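Local coordinates for protein putative L-alanine-DL-glutamate epimerase (Burkholderia xenovorans, PDB 3GO2) that probably acts as a racemase or epimerase of the mandelate racemase/muconate lactonizing enzyme family, with magnesium bound in its barrel domain, at residues I162-F167 and I216-N221. Numbering follows the deposited sequence.
Sequences IKTNIF and ILLDLN. With MG (magnesium ion), chain B.
Lys163 lies against Leu217 where two neighbouring parallel strands of the enolase-superfamily barrel domain pair, their short axes 4.6 Å apart. The register rests on three nearly straight backbone bonds: Leu217 N to Ile162 O (2.8 Å), Thr164 N to Leu217 O and Asp219 N to Thr164 O. This strand part is the tight one. Lys163 CG sits 3.6 Å from Leu217 CB, the two side chains crossing at about a right angle, whereas on the other face Ile162 and Ile216 run side by side over Leu206 of helix 193-210.

Beyond Thr164 the pairing gives way to a looser, watered end that carries the metal site. Asp219 OD2 binds magnesium at 2.3 Å, alongside two waters; Glu269 also binds the ion, and Glu245 belongs to the same metal site. With the Lys163 chain bent at chi3 (80°), CE lies beside Asp219 OD2, and NZ makes a weak 3.5 Å salt bridge to that oxygen, its stronger partner being Glu245. This lysine, Asn165 and Asn221 belong to sites that bind 2-oxoglutarate or fumarate in crystals of this protein, though neither is bound here. Asn221 ND2 donates weakly to Asn165 OD1, at a bent 133°, with the amide planes nearly coplanar, and Asn165 ND2 is hydrogen-bonded to Thr128 OG1. One water links Asn165 OD1 to Asp219 OD2. Asp219 OD1 closes an Asx turn, met by Asn221 N at 2.9 Å from 40° above the carboxylate plane.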
loop_
_atom_site.group_PDB
_atom_site.type_symbol
_atom_site.label_atom_id
_atom_site.label_comp_id
_atom_site.label_asym_id
_atom_site.label_seq_id
_atom_site.Cartn_x
_atom_site.Cartn_y
_atom_site.Cartn_z
ATOM N N ILE A 162 -5.199 29.565 25.554
ATOM C CA ILE A 162 -5.513 28.797 26.755
ATOM C C ILE A 162 -5.954 27.395 26.351
ATOM O O ILE A 162 -6.488 27.223 25.253
ATOM C CB ILE A 162 -6.657 29.468 27.602
ATOM C CG1 ILE A 162 -7.936 29.617 26.795
ATOM C CG2 ILE A 162 -6.196 30.832 28.115
ATOM C CD1 ILE A 162 -9.069 30.318 27.565
ATOM N N LYS A 163 -5.735 26.415 27.232
ATOM C CA LYS A 163 -6.184 25.054 26.999
ATOM C C LYS A 163 -7.090 24.553 28.091
ATOM O O LYS A 163 -6.766 24.677 29.257
ATOM C CB LYS A 163 -5.006 24.110 26.860
ATOM C CG LYS A 163 -5.409 22.744 26.303
ATOM C CD LYS A 163 -4.224 21.847 25.875
ATOM C CE LYS A 163 -3.525 21.124 27.022
ATOM N NZ LYS A 163 -2.326 20.328 26.557
ATOM N N THR A 164 -8.222 23.973 27.705
ATOM C CA THR A 164 -9.131 23.353 28.662
ATOM C C THR A 164 -9.292 21.856 28.370
ATOM O O THR A 164 -8.734 21.331 27.403
ATOM C CB THR A 164 -10.526 24.055 28.675
ATOM O OG1 THR A 164 -11.249 23.631 29.833
ATOM C CG2 THR A 164 -11.326 23.796 27.369
ATOM N N ASN A 165 -10.072 21.196 29.211
ATOM C CA ASN A 165 -10.345 19.753 29.112
ATOM C C ASN A 165 -11.874 19.564 29.055
ATOM O O ASN A 165 -12.592 20.472 28.608
ATOM C CB ASN A 165 -9.712 19.025 30.279
ATOM C CG ASN A 165 -8.195 19.165 30.316
ATOM O OD1 ASN A 165 -7.450 18.249 29.882
ATOM N ND2 ASN A 165 -7.721 20.286 30.818
ATOM N N ILE A 166 -12.369 18.406 29.460
ATOM C CA ILE A 166 -13.798 18.089 29.348
ATOM C C ILE A 166 -14.470 18.207 30.721
ATOM O O ILE A 166 -14.048 17.544 31.686
ATOM C CB ILE A 166 -14.053 16.666 28.803
ATOM C CG1 ILE A 166 -13.177 16.371 27.579
ATOM C CG2 ILE A 166 -15.571 16.476 28.465
ATOM C CD1 ILE A 166 -13.221 14.906 27.132
ATOM N N PHE A 167 -15.531 19.025 30.772
ATOM C CA PHE A 167 -16.248 19.297 32.005
ATOM C C PHE A 167 -17.745 19.161 31.859
ATOM O O PHE A 167 -18.328 19.595 30.862
ATOM C CB PHE A 167 -15.907 20.691 32.542
ATOM C CG PHE A 167 -14.526 20.777 33.045
ATOM C CD1 PHE A 167 -14.217 20.294 34.308
ATOM C CD2 PHE A 167 -13.501 21.235 32.234
ATOM C CE1 PHE A 167 -12.919 20.319 34.743
ATOM C CE2 PHE A 167 -12.201 21.247 32.697
ATOM C CZ PHE A 167 -11.938 20.789 33.945
ATOM N N ILE A 216 -8.183 29.129 21.720
ATOM C CA ILE A 216 -8.628 28.103 22.656
ATOM C C ILE A 216 -8.185 26.735 22.124
ATOM O O ILE A 216 -8.449 26.399 20.970
ATOM C CB ILE A 216 -10.163 28.145 22.832
ATOM C CG1 ILE A 216 -10.560 29.447 23.559
ATOM C CG2 ILE A 216 -10.665 26.951 23.628
ATOM C CD1 ILE A 216 -12.052 29.673 23.645
ATOM N N LEU A 217 -7.481 25.994 22.972
ATOM C CA LEU A 217 -7.057 24.619 22.721
ATOM C C LEU A 217 -7.960 23.709 23.545
ATOM O O LEU A 217 -8.341 24.050 24.677
ATOM C CB LEU A 217 -5.596 24.410 23.153
ATOM C CG LEU A 217 -4.489 25.108 22.358
ATOM C CD1 LEU A 217 -4.534 26.692 22.425
ATOM C CD2 LEU A 217 -3.175 24.589 22.902
ATOM N N LEU A 218 -8.275 22.531 23.001
ATOM C CA LEU A 218 -9.126 21.555 23.664
ATOM C C LEU A 218 -8.361 20.238 23.794
ATOM O O LEU A 218 -7.946 19.672 22.797
ATOM C CB LEU A 218 -10.419 21.323 22.901
ATOM C CG LEU A 218 -11.370 20.255 23.456
ATOM C CD1 LEU A 218 -11.843 20.579 24.902
ATOM C CD2 LEU A 218 -12.581 20.085 22.517
ATOM N N ASP A 219 -8.174 19.772 25.013
ATOM C CA ASP A 219 -7.484 18.498 25.250
ATOM C C ASP A 219 -8.508 17.452 25.653
ATOM O O ASP A 219 -9.193 17.561 26.697
ATOM C CB ASP A 219 -6.433 18.700 26.344
ATOM C CG ASP A 219 -5.447 17.560 26.474
ATOM O OD1 ASP A 219 -5.618 16.504 25.821
ATOM O OD2 ASP A 219 -4.495 17.728 27.281
ATOM N N LEU A 220 -8.574 16.406 24.836
ATOM C CA LEU A 220 -9.419 15.259 25.092
ATOM C C LEU A 220 -8.698 14.064 25.702
ATOM O O LEU A 220 -9.337 13.060 26.034
ATOM C CB LEU A 220 -10.097 14.840 23.794
ATOM C CG LEU A 220 -10.855 15.941 23.081
ATOM C CD1 LEU A 220 -11.409 15.404 21.717
ATOM C CD2 LEU A 220 -11.985 16.509 23.981
ATOM N N ASN A 221 -7.375 14.170 25.851
ATOM C CA ASN A 221 -6.557 13.111 26.409
ATOM C C ASN A 221 -6.918 11.762 25.743
ATOM O O ASN A 221 -6.981 11.700 24.527
ATOM C CB ASN A 221 -6.651 13.086 27.934
ATOM C CG ASN A 221 -6.001 14.294 28.592
ATOM O OD1 ASN A 221 -4.783 14.314 28.862
ATOM N ND2 ASN A 221 -6.793 15.285 28.852
HETATM MG MG MG B . -2.387 16.812 27.320
HETATM O O HOH W 1 -4.461 18.828 29.684
HETATM O O HOH W 2 -3.264 15.199 25.800
HETATM O O HOH W 3 -2.534 16.067 28.939
#